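Local structure of putative alpha-galactosidase (Bacteroides fragilis, 4NZJ) at residues 19-22 / 28-31; 117-122 / 137-142. The protein is a family 27 glycoside hydrolase that probably hydrolyses terminal, non-reducing alpha-D-galactose residues of alpha-D-galactosides. One frame throughout, in Å; residues are numbered along the deposited sequence. Where two conformers were deposited one is given.

Contact 1: residues 19-22 / 28-31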
loop_
_atom_site.group_PDB
_atom_site.type_symbol
_atom_site.label_atom_id
_atom_site.label_comp_id
_atom_site.label_asym_id
_atom_site.label_seq_id
_atom_site.Cartn_x
_atom_site.Cartn_y
_atom_site.Cartn_z
ATOM N N HIS A 19 6.179 -4.629 10.694
ATOM C CA HIS A 19 6.581 -4.881 12.077
ATOM C C HIS A 19 6.272 -3.691 12.999
ATOM O O HIS A 19 6.753 -3.624 14.134
ATOM C CB HIS A 19 8.076 -5.209 12.128
ATOM C CG HIS A 19 8.473 -6.350 11.239
ATOM N ND1 HIS A 19 8.037 -7.643 11.444
ATOM C CD2 HIS A 19 9.273 -6.393 10.146
ATOM C CE1 HIS A 19 8.544 -8.430 10.511
ATOM N NE2 HIS A 19 9.296 -7.696 9.711
ATOM N N ILE A 20 5.470 -2.754 12.500
ATOM C CA ILE A 20 4.980 -1.633 13.303
ATOM C C ILE A 20 3.586 -1.299 12.804
ATOM O O ILE A 20 3.313 -1.409 11.610
ATOM C CB ILE A 20 5.908 -0.402 13.226
ATOM C CG1 ILE A 20 5.474 0.653 14.246
ATOM C CG2 ILE A 20 5.935 0.189 11.817
ATOM C CD1 ILE A 20 6.428 1.818 14.358
ATOM N N ILE A 21 2.695 -0.939 13.724
ATOM C CA ILE A 21 1.309 -0.636 13.380
ATOM C C ILE A 21 0.784 0.463 14.305
ATOM O O ILE A 21 0.998 0.410 15.520
ATOM C CB ILE A 21 0.424 -1.910 13.456
ATOM C CG1 ILE A 21 -1.005 -1.636 12.964
ATOM C CG2 ILE A 21 0.383 -2.475 14.870
ATOM C CD1 ILE A 21 -1.133 -1.544 11.463
ATOM N N GLY A 22 0.106 1.448 13.719
ATOM C CA GLY A 22 -0.455 2.566 14.456
ATOM C C GLY A 22 -1.969 2.515 14.474
ATOM O O GLY A 22 -2.600 2.060 13.515
ATOM N N PRO A 28 -11.539 0.684 17.426
ATOM C CA PRO A 28 -11.271 -0.728 17.174
ATOM C C PRO A 28 -9.924 -0.971 16.510
ATOM O O PRO A 28 -9.500 -0.199 15.640
ATOM C CB PRO A 28 -12.423 -1.143 16.258
ATOM C CG PRO A 28 -13.534 -0.216 16.633
ATOM C CD PRO A 28 -12.850 1.091 16.890
ATOM N N PHE A 29 -9.269 -2.045 16.942
ATOM C CA PHE A 29 -7.959 -2.443 16.465
ATOM C C PHE A 29 -8.092 -3.844 15.883
ATOM O O PHE A 29 -8.646 -4.731 16.532
ATOM C CB PHE A 29 -6.979 -2.455 17.645
ATOM C CG PHE A 29 -5.574 -2.844 17.280
ATOM C CD1 PHE A 29 -5.233 -4.178 17.070
ATOM C CD2 PHE A 29 -4.576 -1.884 17.199
ATOM C CE1 PHE A 29 -3.938 -4.542 16.749
ATOM C CE2 PHE A 29 -3.276 -2.242 16.884
ATOM C CZ PHE A 29 -2.960 -3.573 16.658
ATOM N N ILE A 30 -7.607 -4.036 14.659
ATOM C CA ILE A 30 -7.534 -5.370 14.051
ATOM C C ILE A 30 -6.228 -5.524 13.292
ATOM O O ILE A 30 -5.872 -4.679 12.484
ATOM C CB ILE A 30 -8.712 -5.643 13.088
ATOM C CG1 ILE A 30 -10.036 -5.591 13.859
ATOM C CG2 ILE A 30 -8.545 -7.005 12.418
ATOM C CD1 ILE A 30 -11.259 -5.986 13.064
ATOM N N PHE A 31 -5.502 -6.601 13.573
ATOM C CA PHE A 31 -4.284 -6.903 12.837
ATOM C C PHE A 31 -4.113 -8.402 12.671
ATOM O O PHE A 31 -3.934 -9.128 13.650
ATOM C CB PHE A 31 -3.055 -6.334 13.548
ATOM C CG PHE A 31 -1.775 -6.549 12.796
ATOM C CD1 PHE A 31 -1.539 -5.869 11.612
ATOM C CD2 PHE A 31 -0.805 -7.430 13.268
ATOM C CE1 PHE A 31 -0.356 -6.061 10.911
ATOM C CE2 PHE A 31 0.378 -7.623 12.573
ATOM C CZ PHE A 31 0.602 -6.936 11.393
#
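Ile-21 meets Phe-29 and Phe-31 through two different branches, and the distances separate a closer approach from a slacker one. On the close side, the methyl CG2 of Ile-21 lies at the edge of the Phe-29 ring, near the ring plane, with CZ of Phe-29 at 3.9 Å and CE2 of that ring 4.2 Å from the same methyl. The phenylalanine reaches it because its CG stands anti to the backbone N (chi1 -180°), which carries the far end of the ring nearer to the opposite segment. The other branch is looser: CD1 of Ile-21 approaches CD1 of Phe-31 obliquely at 4.3 Å. Ile-21 was modelled in two conformers, so these distances hold for one of them. Both phenylalanines are buried and Ile-21 is partly exposed, so any solvent access comes by way of the isoleucine. No hydrogen bond crosses: the backbone of Ile-21 hydrogen-bonds to Val-89 and Arg-91, that of Phe-29 to Gly-63 and that of Phe-31 to Ile-61. Ile-90, on strand 82-92, touches both Ile-21 and Phe-29. Apolar packing between strands that are hydrogen-bonded into separate sheets is characteristic of the core of a beta sandwich, here the N-terminal Ig-like domain.

Contact 2: residues 117-122 / 137-142; sequences ELVLQT and SYINID
Val-119 and Ile-139 mark the closest backbone approach of the helix to the strand, with their CA atoms 7.9 Å apart and no hydrogen bond between the segments. Val-119 divides its two methyls between two isoleucines. CG1 of Val-119 meets CG2 of Ile-139 at 3.9 Å, each of these methyls lying anti to its own backbone N; CG2 of Val-119 turns to CG1 of Ile-141, at a looser 4.5 Å. All three residues are buried, and Val-170 and Leu-174 of helix 166-176 add to the apolar packing around Val-119 and Ile-139. Helix 116-128 lies in the connection, which also holds the short helix 107-110, between strand 102-105 and its parallel neighbour 138-140, so the packing belongs to a beta-alpha-beta crossover of the TIM barrel, helix outside and strand in the barrel wall. Thr-122 also directs its CB toward the strand, yet its hydroxyl bonds back within the helix: OG1 donates to Leu-118 O over 2.9 Å, with a C=O...donor angle of 154° and the donor tilted 23° from the carbonyl plane. The backbone N of Thr-122 reaches that oxygen from the opposite face at 3.1 Å, so two donors hold one carbonyl. Farther from the strand, NE2 of Gln-121 gives a nearly straight bond (168°) to the anti lone pair of OE2 in the given conformer of Glu-117, while Gln-121 OE1 accepts from Arg-365.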
loop_
_atom_site.group_PDB
_atom_site.type_symbol
_atom_site.label_atom_id
_atom_site.label_comp_id
_atom_site.label_asym_id
_atom_site.label_seq_id
_atom_site.Cartn_x
_atom_site.Cartn_y
_atom_site.Cartn_z
ATOM N N GLU A 117 -21.190 -9.891 -3.132
ATOM C CA GLU A 117 -20.648 -11.209 -3.477
ATOM C C GLU A 117 -19.232 -11.103 -4.028
ATOM O O GLU A 117 -18.353 -11.886 -3.662
ATOM C CB GLU A 117 -21.554 -11.920 -4.491
ATOM C CG GLU A 117 -20.996 -13.225 -5.055
ATOM C CD GLU A 117 -20.832 -14.304 -4.001
ATOM O OE1 GLU A 117 -21.537 -14.237 -2.975
ATOM O OE2 GLU A 117 -20.012 -15.229 -4.205
ATOM N N LEU A 118 -19.009 -10.134 -4.905
ATOM C CA LEU A 118 -17.713 -9.988 -5.551
ATOM C C LEU A 118 -16.624 -9.450 -4.611
ATOM O O LEU A 118 -15.458 -9.827 -4.735
ATOM C CB LEU A 118 -17.853 -9.127 -6.814
ATOM C CG LEU A 118 -18.739 -9.786 -7.877
ATOM C CD1 LEU A 118 -19.114 -8.798 -8.974
ATOM C CD2 LEU A 118 -18.087 -11.023 -8.478
ATOM N N VAL A 119 -16.988 -8.584 -3.667
ATOM C CA VAL A 119 -16.036 -8.155 -2.647
ATOM C C VAL A 119 -15.624 -9.359 -1.777
ATOM O O VAL A 119 -14.444 -9.533 -1.472
ATOM C CB VAL A 119 -16.608 -7.052 -1.738
ATOM C CG1 VAL A 119 -15.624 -6.697 -0.632
ATOM C CG2 VAL A 119 -16.938 -5.808 -2.552
ATOM N N LEU A 120 -16.601 -10.161 -1.369
ATOM C CA LEU A 120 -16.340 -11.321 -0.513
ATOM C C LEU A 120 -15.465 -12.347 -1.226
ATOM O O LEU A 120 -14.546 -12.910 -0.625
ATOM C CB LEU A 120 -17.645 -11.965 -0.044
ATOM C CG LEU A 120 -18.247 -11.438 1.263
ATOM C CD1 LEU A 120 -18.154 -9.930 1.400
ATOM C CD2 LEU A 120 -19.680 -11.918 1.425
ATOM N N GLN A 121 -15.734 -12.574 -2.510
ATOM C CA GLN A 121 -14.890 -13.458 -3.323
ATOM C C GLN A 121 -13.456 -12.948 -3.386
ATOM O O GLN A 121 -12.505 -13.727 -3.359
ATOM C CB GLN A 121 -15.430 -13.567 -4.746
ATOM C CG GLN A 121 -16.644 -14.452 -4.904
ATOM C CD GLN A 121 -17.081 -14.567 -6.349
ATOM O OE1 GLN A 121 -16.311 -14.285 -7.271
ATOM N NE2 GLN A 121 -18.319 -14.990 -6.558
ATOM N N THR A 122 -13.308 -11.637 -3.499
ATOM C CA THR A 122 -11.996 -11.024 -3.535
ATOM C C THR A 122 -11.248 -11.235 -2.215
ATOM O O THR A 122 -10.082 -11.632 -2.228
ATOM C CB THR A 122 -12.106 -9.532 -3.893
ATOM O OG1 THR A 122 -12.610 -9.415 -5.230
ATOM C CG2 THR A 122 -10.761 -8.840 -3.786
ATOM N N SER A 137 -3.849 -5.853 3.207
ATOM C CA SER A 137 -4.935 -5.833 4.198
ATOM C C SER A 137 -6.152 -4.975 3.827
ATOM O O SER A 137 -7.249 -5.216 4.349
ATOM C CB SER A 137 -4.382 -5.396 5.560
ATOM O OG SER A 137 -3.846 -4.081 5.513
ATOM N N TYR A 138 -5.972 -3.981 2.959
ATOM C CA TYR A 138 -7.070 -3.085 2.570
ATOM C C TYR A 138 -7.819 -3.611 1.348
ATOM O O TYR A 138 -7.210 -3.990 0.340
ATOM C CB TYR A 138 -6.562 -1.655 2.315
ATOM C CG TYR A 138 -6.202 -0.950 3.598
ATOM C CD1 TYR A 138 -7.150 -0.210 4.302
ATOM C CD2 TYR A 138 -4.927 -1.055 4.130
ATOM C CE1 TYR A 138 -6.830 0.411 5.495
ATOM C CE2 TYR A 138 -4.595 -0.446 5.325
ATOM C CZ TYR A 138 -5.542 0.293 6.001
ATOM O OH TYR A 138 -5.199 0.895 7.189
ATOM N N ILE A 139 -9.144 -3.644 1.458
ATOM C CA ILE A 139 -10.026 -3.985 0.352
ATOM C C ILE A 139 -10.924 -2.769 0.152
ATOM O O ILE A 139 -11.750 -2.457 0.997
ATOM C CB ILE A 139 -10.824 -5.262 0.665
ATOM C CG1 ILE A 139 -9.847 -6.439 0.730
ATOM C CG2 ILE A 139 -11.912 -5.518 -0.374
ATOM C CD1 ILE A 139 -10.480 -7.769 1.061
ATOM N N ASN A 140 -10.717 -2.064 -0.952
ATOM C CA ASN A 140 -11.291 -0.735 -1.139
ATOM C C ASN A 140 -12.391 -0.714 -2.193
ATOM O O ASN A 140 -12.142 -0.941 -3.385
ATOM C CB ASN A 140 -10.188 0.262 -1.500
ATOM C CG ASN A 140 -9.153 0.434 -0.395
ATOM O OD1 ASN A 140 -9.375 0.074 0.762
ATOM N ND2 ASN A 140 -8.009 0.999 -0.751
ATOM N N ILE A 141 -13.605 -0.430 -1.736
ATOM C CA ILE A 141 -14.747 -0.178 -2.600
ATOM C C ILE A 141 -14.537 1.199 -3.215
ATOM O O ILE A 141 -14.200 2.158 -2.513
ATOM C CB ILE A 141 -16.067 -0.210 -1.787
ATOM C CG1 ILE A 141 -16.291 -1.609 -1.214
ATOM C CG2 ILE A 141 -17.257 0.222 -2.632
ATOM C CD1 ILE A 141 -17.494 -1.721 -0.302
ATOM N N ASP A 142 -14.726 1.295 -4.523
ATOM C CA ASP A 142 -14.550 2.555 -5.230
ATOM C C ASP A 142 -15.917 3.187 -5.545
ATOM O O ASP A 142 -16.866 3.013 -4.783
ATOM C CB ASP A 142 -13.679 2.339 -6.474
ATOM C CG ASP A 142 -12.916 3.599 -6.878
ATOM O OD1 ASP A 142 -11.857 3.887 -6.272
ATOM O OD2 ASP A 142 -13.390 4.305 -7.792
#

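Overall arrangement
Contact 1 closes before contact 2 opens along the chain, and the two lie in different domains: residues 19-22 / 28-31 in the N-terminal Ig-like sandwich, residues 117-122 / 137-142 in the catalytic TIM barrel. Their centres are 20 Å apart and their nearest atoms about 6 Å apart, without touching. No sheet is shared, since strands 20-23 and 28-36 belong to separate sheets of the sandwich and strand 138-140 to the parallel barrel. The domains nevertheless abut here: Ile-30 O accepts a hydrogen bond from NZ of Lys-180, whose backbone pairs with Ser-137 and Ile-139. The small sandwich is thus docked beside the start of the barrel strands.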